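Local coordinates for protein nitrilotriacetate monooxygenase (Burkholderia pseudomallei, PDB 3SDO) that probably acts as an FMN-dependent monooxygenase of the NtaA/SnaA/DszA family, using molecular oxygen to oxidise its organic substrate, at residues 381-386 against 417-422; 97-102 against 111-116; 302-307 against 311-316; 30-35 against 39-44. One frame throughout, in Å; residues are numbered along the deposited sequence.

The chain belongs to the luciferase-like branch of the TIM barrels. Contacts 1, 2 and 4 lie on the barrel, contact 3 on a helical excursion between strands 268-277 and 372-373, its centre about 32 Å from that of the chain. Along the sequence, contact 4 comes first, at the start of helix 39-51, then contact 2 between strand 94-100 and helix 106-119, contact 3 after helix 297-307, and contact 1 where the end of helix 401-418 reaches helix 375-387. Contacts 2 and 4, with centres about 24 Å apart, are the nearest pair and lie on the dimer side; contact 1 is across the chain's centre from contact 2. Contact 2 alone includes a predicted FMN residue, Thr98.

Contact 1: residues 381-386 against 417-422; sequences EMIRWV and SARGYF
Ile383, on helix 375-387, carries this contact against Arg419 and Tyr421. Coming down the helix, Glu381 belongs to a salt-bridged group with Arg384, joined by Trp385, that lies on the helix apart from the contact.

Ile383 has its CG1 beside the backbone N (chi1 -75°), a setting that sends CG1 and CD1 toward Tyr421 and Arg419. CG1 sits over the centre of the Tyr421 ring, 3.6 Å from the centroid, a CH-pi contact 13° off the ring normal. CG2 lies over the phenol end of the same face, 3.6 Å from Tyr421 CZ. The delta methyl reaches further, to rest on the rim of one guanidinium face of Arg419, with Ile383 CD1 3.5 Å from Arg419 NE. Gly420, between the two partners, has positive phi and closes helix 401-418 in a Schellman motif.

The polar ends are served nearby: a salt bridge to Glu376 and a bond to Ser380 hold the guanidinium, and Asp387, with Ser4 and Thr6, holds the phenol oxygen. One aliphatic side chain thus lies against two flat groups whose polar atoms are bonded elsewhere, leaving their faces to apolar contact.

Contact 2: residues 97-102 against 111-116; sequences GTMSSS and RQFASL
In the beta-alpha-beta unit of strand 94-100, helix 106-119 and strand 124-129, a right-handed crossover of the TIM barrel, Phe113 on the helix packs against Gly97 and Met99 on the first strand. The short segments 97-100 and 111-116 run nearly antiparallel, at 167°, with their axes 11.5 Å apart. That gap is bridged by Phe113 from the helix and Met99 from the strand. Gly97 has no side chain, and the Phe113 ring comes in beside its backbone, with CZ 3.4 Å from Gly97 O on an oblique approach.

Met99 lies alongside the ring, running the opposite way. A trans first torsion (chi1 -162°) starts it off, and the chain stays extended until it bends at chi3. Its CB meets the ring edge in plane, 3.9 Å from Phe113 CE2, and the sulfur makes an oblique Met-aromatic contact, SD being 5.3 Å from the ring centroid. Ile80 of helix 79-88 also touches Met99, and Trp126 stacks on Phe113.

Thr98, between the two, is turned away from the helix and is a predicted FMN residue; its OG1 bonds to Asn127. Gln112 takes the contact to the dimer interface, where its NE2 is hydrogen-bonded to OE1 of Gln112 of the second subunit and also to Glu78 of that subunit. The bent end of Met99 touches both helix residues: its CE lies 3.9 Å from both Gln112 OE1 and Phe113 CE2.

Contact 3: residues 302-307 against 311-316; sequences AYLSHF and HDFSVY
Ser305 and His311 make the polar link here: Ser305 OG donates to His311 O at 2.6 Å. With chi1 at -173° the hydroxyl stands beside the serine's own carbonyl carbon, and it meets His311 O from above the carbonyl plane, 41° out of it and off the lone pairs. Beside this bond Leu304 meets Phe313. The leucine places CD1 over the centre of the ring, 4.0 Å from the centroid and almost exactly on the ring normal, a CH-pi contact in which the two side chains cross at about a right angle. The ring's CE2 corner also passes 4.0 Å from Leu304 O.

The opposite face of Phe313 is taken by His311, whose CD2 stands 3.7 Å above the ring plane, so the phenylalanine lies between a leucine methyl and the edge of an imidazole. That imidazole is itself held: His311 NE2 and Tyr316 OH lie 2.6 Å apart in a hydrogen bond that either could donate. Between them on the chain, Asp312 OD1 accepts from Ser314 N at 3.1 Å, closing an Asx turn that bends the backbone around Phe313.

Farther out, Phe308 meets Phe313 edge-to-face. Leu304 also touches Ile340 of helix 334-346 and Val358 of helix 351-363, which joins the contact to the neighbouring helices. The whole belongs to a peripheral helical excursion of the barrel, between strands 268-277 and 372-373, where the loop after helix 297-307 folds back onto the helix, with an Asx turn following the Ser305-His311 bond.

Contact 4: residues 30-35 against 39-44; sequences SVPPDA and FDFYVD. With EDO (1,2-ethanediol), chain C.
Phe41 pushes its ring into a hollow made by Val31, Pro32 and Ala35, each lining a different part of it. The first torsion, 178°, points Phe41 CG directly away from its own backbone N and carries the ring out from the helix toward the loop. Ala35 supplies the bump against one face: its CB lies 3.7 Å from the ring plane, offset toward the rim, near CD2 and CE2, in a CH-pi contact. Pro32 comes obliquely against another stretch of the ring, with CD 3.4 Å from Phe41 CD1, while Val31 meets the far end, CG1 lying 3.8 Å from Phe41 CZ.

A type I turn from Pro32 to Ala35, closed by Ala35 N bonding to Pro32 O at 2.9 Å, brings two of the three walls together. This is the loop that leads from strand 11-15 into helix 39-51, the first beta-alpha connection of the TIM barrel. At the start of the helix Asn38 OD1 accepts from Phe41 N, while its ND2 donates to Asp34 OD1 back in the turn.

Tyr42 swings its ring up to the same turn from a second direction, CE1 reaching 3.3 Å from Ala35 O on an oblique path, and its hydroxyl bonds to Ser36 O. Val31 O accepts from Arg177 of the second subunit. At the helix's first residue, Phe39 N donates to O2 of a 1,2-ethanediol, probably from the crystallisation liquor, at 2.9 Å.

Contact 1: residues 381-386 against 417-422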
# COMPACT_ATOMS: atom_id res chain seq x y z
N GLU A 381 -4.35 13.44 33.85
CA GLU A 381 -3.08 12.70 33.72
C GLU A 381 -2.41 13.01 32.37
O GLU A 381 -1.20 13.20 32.31
CB GLU A 381 -3.35 11.20 33.86
CG GLU A 381 -2.12 10.32 33.76
CD GLU A 381 -1.14 10.46 34.93
OE1 GLU A 381 -1.42 11.21 35.89
OE2 GLU A 381 -0.09 9.79 34.87
N MET A 382 -3.19 13.09 31.31
CA MET A 382 -2.65 13.51 30.00
C MET A 382 -2.06 14.91 30.09
O MET A 382 -0.98 15.16 29.55
CB MET A 382 -3.71 13.48 28.89
CG MET A 382 -4.21 12.06 28.59
SD MET A 382 -5.58 12.00 27.39
CE MET A 382 -6.00 10.27 27.61
N ILE A 383 -2.79 15.81 30.75
CA ILE A 383 -2.31 17.18 30.95
C ILE A 383 -1.02 17.16 31.75
O ILE A 383 -0.08 17.88 31.43
CB ILE A 383 -3.36 18.05 31.65
CG1 ILE A 383 -4.48 18.41 30.64
CG2 ILE A 383 -2.70 19.31 32.32
CD1 ILE A 383 -5.82 18.90 31.27
N ARG A 384 -0.96 16.31 32.76
CA ARG A 384 0.26 16.19 33.56
C ARG A 384 1.46 15.78 32.70
O ARG A 384 2.54 16.38 32.81
CB ARG A 384 0.06 15.18 34.70
CG ARG A 384 1.30 14.97 35.55
CD ARG A 384 1.03 14.13 36.77
NE ARG A 384 1.17 12.71 36.47
CZ ARG A 384 2.27 11.98 36.63
NH1 ARG A 384 3.39 12.53 37.08
NH2 ARG A 384 2.25 10.68 36.32
N TRP A 385 1.27 14.77 31.85
CA TRP A 385 2.37 14.30 30.98
C TRP A 385 2.88 15.41 30.07
O TRP A 385 4.07 15.55 29.85
CB TRP A 385 1.93 13.10 30.12
CG TRP A 385 1.93 11.79 30.87
CD1 TRP A 385 1.37 11.55 32.08
CD2 TRP A 385 2.52 10.56 30.45
NE1 TRP A 385 1.57 10.25 32.45
CE2 TRP A 385 2.29 9.61 31.47
CE3 TRP A 385 3.22 10.15 29.30
CZ2 TRP A 385 2.71 8.29 31.38
CZ3 TRP A 385 3.66 8.83 29.22
CH2 TRP A 385 3.39 7.91 30.26
N VAL A 386 1.96 16.22 29.57
CA VAL A 386 2.32 17.34 28.66
C VAL A 386 2.94 18.51 29.45
O VAL A 386 4.00 19.01 29.07
CB VAL A 386 1.11 17.77 27.82
CG1 VAL A 386 1.40 19.05 27.01
CG2 VAL A 386 0.74 16.64 26.86
N SER A 417 -10.76 19.88 25.67
CA SER A 417 -11.12 21.13 25.00
C SER A 417 -11.60 22.18 26.01
O SER A 417 -11.17 23.34 25.97
CB SER A 417 -12.21 20.92 23.91
OG SER A 417 -11.77 20.07 22.87
N ALA A 418 -12.47 21.78 26.93
CA ALA A 418 -12.97 22.70 27.95
C ALA A 418 -11.86 23.28 28.83
O ALA A 418 -11.99 24.42 29.31
CB ALA A 418 -14.02 22.00 28.81
N ARG A 419 -10.77 22.53 29.02
CA ARG A 419 -9.63 22.97 29.83
C ARG A 419 -8.51 23.65 29.03
O ARG A 419 -7.48 24.01 29.62
CB ARG A 419 -9.08 21.78 30.63
CG ARG A 419 -10.15 21.16 31.52
CD ARG A 419 -9.80 19.76 32.06
NE ARG A 419 -8.73 19.80 33.04
CZ ARG A 419 -8.37 18.77 33.80
NH1 ARG A 419 -9.04 17.60 33.77
NH2 ARG A 419 -7.36 18.92 34.64
N GLY A 420 -8.72 23.85 27.73
CA GLY A 420 -7.74 24.57 26.89
C GLY A 420 -6.57 23.74 26.40
O GLY A 420 -5.52 24.27 25.98
N TYR A 421 -6.76 22.42 26.43
CA TYR A 421 -5.73 21.49 26.03
C TYR A 421 -6.06 20.66 24.77
O TYR A 421 -5.39 19.67 24.49
CB TYR A 421 -5.40 20.57 27.21
CG TYR A 421 -4.47 21.16 28.26
CD1 TYR A 421 -3.10 21.01 28.15
CD2 TYR A 421 -4.96 21.81 29.38
CE1 TYR A 421 -2.24 21.53 29.11
CE2 TYR A 421 -4.10 22.32 30.36
CZ TYR A 421 -2.74 22.17 30.21
OH TYR A 421 -1.87 22.66 31.15
N PHE A 422 -7.09 21.06 24.01
CA PHE A 422 -7.41 20.42 22.73
C PHE A 422 -8.35 21.25 21.88
O PHE A 422 -9.49 21.54 22.28
CB PHE A 422 -8.02 19.03 22.93
CG PHE A 422 -8.27 18.27 21.63
CD1 PHE A 422 -7.20 17.73 20.92
CD2 PHE A 422 -9.55 18.08 21.14
CE1 PHE A 422 -7.41 17.03 19.73
CE2 PHE A 422 -9.76 17.40 19.94
CZ PHE A 422 -8.69 16.87 19.24

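Contact 2: residues 97-102 against 111-116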
# COMPACT_ATOMS: atom_id res chain seq x y z
N GLY A 97 1.98 5.27 7.74
CA GLY A 97 2.20 3.86 7.52
C GLY A 97 3.58 3.35 7.81
O GLY A 97 4.59 3.97 7.47
N THR A 98 3.65 2.19 8.44
CA THR A 98 4.93 1.53 8.67
C THR A 98 5.50 0.90 7.39
O THR A 98 4.79 0.26 6.63
CB THR A 98 4.80 0.46 9.78
OG1 THR A 98 4.60 1.10 11.03
CG2 THR A 98 6.05 -0.42 9.87
N MET A 99 6.80 1.06 7.18
CA MET A 99 7.50 0.29 6.17
C MET A 99 8.97 0.14 6.57
O MET A 99 9.58 1.08 7.06
CB MET A 99 7.39 0.91 4.78
CG MET A 99 7.74 -0.09 3.68
SD MET A 99 7.52 0.62 2.05
CE MET A 99 5.72 0.65 1.90
N SER A 100 9.49 -1.06 6.38
CA SER A 100 10.82 -1.43 6.83
C SER A 100 11.91 -0.93 5.88
O SER A 100 11.78 -1.01 4.66
CB SER A 100 10.92 -2.96 6.97
OG SER A 100 12.22 -3.42 6.64
N SER A 101 13.00 -0.44 6.45
CA SER A 101 14.17 -0.03 5.69
C SER A 101 14.93 -1.22 5.14
O SER A 101 15.57 -1.08 4.13
CB SER A 101 15.15 0.75 6.58
OG SER A 101 14.47 1.74 7.30
N SER A 102 14.89 -2.36 5.82
CA SER A 102 15.73 -3.51 5.41
C SER A 102 15.12 -4.32 4.28
O SER A 102 15.84 -4.96 3.52
CB SER A 102 16.01 -4.44 6.60
OG SER A 102 16.61 -3.73 7.67
N ARG A 111 8.47 6.24 -4.13
CA ARG A 111 7.34 6.35 -5.06
C ARG A 111 6.02 6.07 -4.39
O ARG A 111 5.05 6.79 -4.62
CB ARG A 111 7.47 5.38 -6.24
CG ARG A 111 8.55 5.70 -7.27
CD ARG A 111 8.42 4.79 -8.48
NE ARG A 111 7.22 5.09 -9.26
CZ ARG A 111 6.53 4.21 -9.98
NH1 ARG A 111 6.85 2.92 -10.00
NH2 ARG A 111 5.47 4.62 -10.66
N GLN A 112 5.96 5.03 -3.57
CA GLN A 112 4.69 4.61 -3.01
C GLN A 112 4.22 5.62 -1.99
O GLN A 112 3.06 6.03 -2.05
CB GLN A 112 4.74 3.18 -2.45
CG GLN A 112 4.91 2.13 -3.53
CD GLN A 112 4.71 0.71 -3.04
OE1 GLN A 112 5.12 0.36 -1.94
NE2 GLN A 112 4.07 -0.11 -3.86
N PHE A 113 5.10 6.07 -1.10
CA PHE A 113 4.75 7.15 -0.18
C PHE A 113 4.50 8.52 -0.86
O PHE A 113 3.58 9.24 -0.44
CB PHE A 113 5.77 7.29 0.97
CG PHE A 113 5.56 6.31 2.07
CD1 PHE A 113 4.51 6.45 2.97
CD2 PHE A 113 6.39 5.21 2.21
CE1 PHE A 113 4.32 5.55 3.99
CE2 PHE A 113 6.17 4.30 3.23
CZ PHE A 113 5.11 4.48 4.11
N ALA A 114 5.27 8.87 -1.89
CA ALA A 114 5.02 10.13 -2.65
C ALA A 114 3.65 10.13 -3.35
O ALA A 114 2.98 11.16 -3.43
CB ALA A 114 6.12 10.40 -3.65
N SER A 115 3.24 8.96 -3.81
CA SER A 115 1.98 8.81 -4.53
C SER A 115 0.82 8.90 -3.54
O SER A 115 -0.16 9.60 -3.79
CB SER A 115 1.99 7.50 -5.34
OG SER A 115 0.81 7.27 -6.09
N LEU A 116 0.93 8.22 -2.40
CA LEU A 116 -0.04 8.40 -1.32
C LEU A 116 -0.14 9.88 -0.91
O LEU A 116 -1.25 10.42 -0.76
CB LEU A 116 0.32 7.52 -0.11
CG LEU A 116 -0.42 7.73 1.22
CD1 LEU A 116 -1.92 7.33 1.05
CD2 LEU A 116 0.27 6.95 2.37

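Contact 3: residues 302-307 against 311-316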
# COMPACT_ATOMS: atom_id res chain seq x y z
N ALA A 302 -1.33 -20.60 30.04
CA ALA A 302 -0.39 -21.11 29.04
C ALA A 302 0.82 -20.18 28.96
O ALA A 302 1.96 -20.63 28.77
CB ALA A 302 -1.06 -21.24 27.65
N TYR A 303 0.57 -18.89 29.12
CA TYR A 303 1.62 -17.91 29.11
C TYR A 303 2.44 -17.89 30.41
O TYR A 303 3.65 -17.65 30.38
CB TYR A 303 1.04 -16.53 28.75
CG TYR A 303 2.11 -15.51 28.42
CD1 TYR A 303 2.88 -15.62 27.26
CD2 TYR A 303 2.38 -14.45 29.29
CE1 TYR A 303 3.87 -14.69 26.96
CE2 TYR A 303 3.36 -13.52 29.01
CZ TYR A 303 4.12 -13.64 27.85
OH TYR A 303 5.10 -12.72 27.56
N LEU A 304 1.81 -18.15 31.56
CA LEU A 304 2.57 -18.39 32.79
C LEU A 304 3.48 -19.63 32.66
O LEU A 304 4.61 -19.65 33.17
CB LEU A 304 1.63 -18.69 33.96
CG LEU A 304 1.31 -17.74 35.10
CD1 LEU A 304 0.73 -18.62 36.19
CD2 LEU A 304 2.51 -16.93 35.63
N SER A 305 2.94 -20.68 32.05
CA SER A 305 3.66 -21.94 31.81
C SER A 305 5.00 -21.69 31.10
O SER A 305 6.00 -22.33 31.40
CB SER A 305 2.75 -22.88 30.98
OG SER A 305 3.28 -24.18 30.83
N HIS A 306 5.00 -20.73 30.18
CA HIS A 306 6.19 -20.30 29.43
C HIS A 306 7.40 -19.96 30.33
O HIS A 306 8.56 -20.26 30.00
CB HIS A 306 5.78 -19.09 28.54
CG HIS A 306 6.92 -18.38 27.87
ND1 HIS A 306 7.67 -18.96 26.87
CD2 HIS A 306 7.39 -17.13 28.03
CE1 HIS A 306 8.59 -18.10 26.46
NE2 HIS A 306 8.44 -16.97 27.14
N PHE A 307 7.13 -19.34 31.47
CA PHE A 307 8.19 -18.89 32.34
C PHE A 307 8.69 -19.97 33.28
O PHE A 307 9.75 -19.81 33.88
CB PHE A 307 7.73 -17.65 33.11
CG PHE A 307 7.46 -16.45 32.22
CD1 PHE A 307 8.47 -15.91 31.44
CD2 PHE A 307 6.20 -15.88 32.15
CE1 PHE A 307 8.23 -14.82 30.61
CE2 PHE A 307 5.95 -14.78 31.31
CZ PHE A 307 6.97 -14.25 30.55
N HIS A 311 5.46 -25.83 32.93
CA HIS A 311 4.68 -26.36 34.04
C HIS A 311 3.19 -26.26 33.72
O HIS A 311 2.73 -25.27 33.17
CB HIS A 311 5.01 -25.61 35.33
CG HIS A 311 4.40 -26.22 36.54
ND1 HIS A 311 4.91 -27.34 37.16
CD2 HIS A 311 3.31 -25.85 37.27
CE1 HIS A 311 4.16 -27.65 38.21
NE2 HIS A 311 3.19 -26.75 38.30
N ASP A 312 2.45 -27.31 34.08
CA ASP A 312 1.02 -27.39 33.80
C ASP A 312 0.23 -26.83 34.97
O ASP A 312 -0.09 -27.53 35.94
CB ASP A 312 0.60 -28.84 33.48
CG ASP A 312 -0.90 -28.99 33.35
OD1 ASP A 312 -1.57 -27.97 33.06
OD2 ASP A 312 -1.40 -30.13 33.56
N PHE A 313 -0.07 -25.54 34.88
CA PHE A 313 -0.76 -24.83 35.93
C PHE A 313 -2.26 -25.13 35.93
O PHE A 313 -2.97 -24.73 36.86
CB PHE A 313 -0.54 -23.32 35.77
CG PHE A 313 0.79 -22.83 36.28
CD1 PHE A 313 0.97 -22.54 37.64
CD2 PHE A 313 1.87 -22.67 35.42
CE1 PHE A 313 2.19 -22.08 38.10
CE2 PHE A 313 3.09 -22.21 35.88
CZ PHE A 313 3.26 -21.93 37.22
N SER A 314 -2.75 -25.81 34.89
CA SER A 314 -4.18 -26.17 34.78
C SER A 314 -4.63 -27.13 35.89
O SER A 314 -5.82 -27.23 36.17
CB SER A 314 -4.49 -26.77 33.39
OG SER A 314 -4.05 -28.13 33.27
N VAL A 315 -3.69 -27.84 36.52
CA VAL A 315 -4.05 -28.73 37.65
C VAL A 315 -4.52 -28.01 38.93
O VAL A 315 -5.16 -28.63 39.75
CB VAL A 315 -2.91 -29.71 38.01
CG1 VAL A 315 -2.57 -30.60 36.81
CG2 VAL A 315 -1.65 -28.99 38.57
N TYR A 316 -4.20 -26.73 39.09
CA TYR A 316 -4.48 -26.02 40.34
C TYR A 316 -5.81 -25.32 40.32
O TYR A 316 -6.27 -24.88 39.27
CB TYR A 316 -3.38 -25.00 40.64
CG TYR A 316 -1.99 -25.58 40.61
CD1 TYR A 316 -1.56 -26.43 41.61
CD2 TYR A 316 -1.12 -25.28 39.58
CE1 TYR A 316 -0.29 -26.97 41.58
CE2 TYR A 316 0.15 -25.80 39.55
CZ TYR A 316 0.55 -26.66 40.54
OH TYR A 316 1.81 -27.18 40.48

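Contact 4: residues 30-35 against 39-44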
# COMPACT_ATOMS: atom_id res chain seq x y z
N SER A 30 -18.07 -4.97 20.53
CA SER A 30 -18.10 -3.64 19.93
C SER A 30 -17.37 -3.54 18.57
O SER A 30 -17.38 -2.47 17.95
CB SER A 30 -17.53 -2.60 20.90
OG SER A 30 -16.09 -2.71 21.03
N VAL A 31 -16.71 -4.62 18.15
CA VAL A 31 -16.08 -4.67 16.83
C VAL A 31 -16.54 -5.90 16.06
O VAL A 31 -16.96 -6.88 16.67
CB VAL A 31 -14.51 -4.66 16.93
CG1 VAL A 31 -14.02 -3.41 17.69
CG2 VAL A 31 -14.00 -5.95 17.59
N PRO A 32 -16.49 -5.86 14.71
CA PRO A 32 -16.73 -7.12 13.98
C PRO A 32 -15.58 -8.11 14.21
O PRO A 32 -14.42 -7.69 14.35
CB PRO A 32 -16.75 -6.69 12.49
CG PRO A 32 -16.25 -5.32 12.43
CD PRO A 32 -16.01 -4.78 13.84
N PRO A 33 -15.88 -9.40 14.23
CA PRO A 33 -14.85 -10.41 14.48
C PRO A 33 -13.69 -10.35 13.49
O PRO A 33 -12.54 -10.59 13.87
CB PRO A 33 -15.59 -11.76 14.31
CG PRO A 33 -17.01 -11.46 14.18
CD PRO A 33 -17.21 -9.99 13.99
N ASP A 34 -13.98 -10.03 12.23
CA ASP A 34 -12.92 -9.91 11.18
C ASP A 34 -12.39 -8.48 11.04
O ASP A 34 -11.84 -8.11 10.00
CB ASP A 34 -13.47 -10.39 9.83
CG ASP A 34 -14.60 -9.51 9.32
OD1 ASP A 34 -15.06 -8.62 10.04
OD2 ASP A 34 -15.05 -9.73 8.18
N ALA A 35 -12.58 -7.66 12.08
CA ALA A 35 -12.16 -6.27 12.06
C ALA A 35 -10.78 -6.05 11.42
O ALA A 35 -10.62 -5.15 10.60
CB ALA A 35 -12.19 -5.68 13.49
N PHE A 39 -12.35 -3.82 5.62
CA PHE A 39 -12.04 -2.47 5.15
C PHE A 39 -13.01 -1.41 5.67
O PHE A 39 -12.59 -0.36 6.14
CB PHE A 39 -11.95 -2.37 3.62
CG PHE A 39 -11.67 -0.97 3.14
CD1 PHE A 39 -10.44 -0.38 3.40
CD2 PHE A 39 -12.63 -0.23 2.46
CE1 PHE A 39 -10.17 0.94 3.00
CE2 PHE A 39 -12.39 1.07 2.07
CZ PHE A 39 -11.14 1.66 2.33
N ASP A 40 -14.30 -1.68 5.58
CA ASP A 40 -15.28 -0.72 6.05
C ASP A 40 -15.12 -0.36 7.54
O ASP A 40 -15.41 0.75 7.95
CB ASP A 40 -16.69 -1.23 5.82
CG ASP A 40 -17.09 -1.23 4.34
OD1 ASP A 40 -16.39 -0.65 3.47
OD2 ASP A 40 -18.10 -1.86 4.08
N PHE A 41 -14.69 -1.32 8.35
CA PHE A 41 -14.35 -1.03 9.75
C PHE A 41 -13.26 0.01 9.88
O PHE A 41 -13.41 0.97 10.68
CB PHE A 41 -13.96 -2.30 10.48
CG PHE A 41 -13.54 -2.08 11.91
CD1 PHE A 41 -14.50 -1.85 12.89
CD2 PHE A 41 -12.21 -2.09 12.27
CE1 PHE A 41 -14.12 -1.66 14.22
CE2 PHE A 41 -11.84 -1.92 13.60
CZ PHE A 41 -12.79 -1.70 14.56
N TYR A 42 -12.16 -0.14 9.13
CA TYR A 42 -11.11 0.89 9.13
C TYR A 42 -11.64 2.28 8.69
O TYR A 42 -11.25 3.28 9.27
CB TYR A 42 -9.90 0.51 8.27
CG TYR A 42 -9.03 -0.59 8.85
CD1 TYR A 42 -9.37 -1.93 8.64
CD2 TYR A 42 -7.88 -0.32 9.54
CE1 TYR A 42 -8.61 -2.94 9.14
CE2 TYR A 42 -7.09 -1.35 10.05
CZ TYR A 42 -7.45 -2.65 9.82
OH TYR A 42 -6.69 -3.68 10.31
N VAL A 43 -12.53 2.32 7.70
CA VAL A 43 -13.13 3.58 7.25
C VAL A 43 -13.95 4.23 8.37
O VAL A 43 -13.84 5.42 8.63
CB VAL A 43 -14.03 3.41 6.00
CG1 VAL A 43 -14.68 4.78 5.65
CG2 VAL A 43 -13.23 2.85 4.79
N ASP A 44 -14.77 3.44 9.03
CA ASP A 44 -15.58 3.93 10.14
C ASP A 44 -14.72 4.51 11.27
O ASP A 44 -14.97 5.64 11.72
CB ASP A 44 -16.47 2.81 10.65
CG ASP A 44 -17.23 3.19 11.90
OD1 ASP A 44 -18.40 3.55 11.78
OD2 ASP A 44 -16.66 3.14 13.00
C1 EDO C . -14.26 -7.13 3.32
O1 EDO C . -14.72 -6.57 4.57
C2 EDO C . -12.76 -6.85 3.14
O2 EDO C . -12.46 -5.44 3.19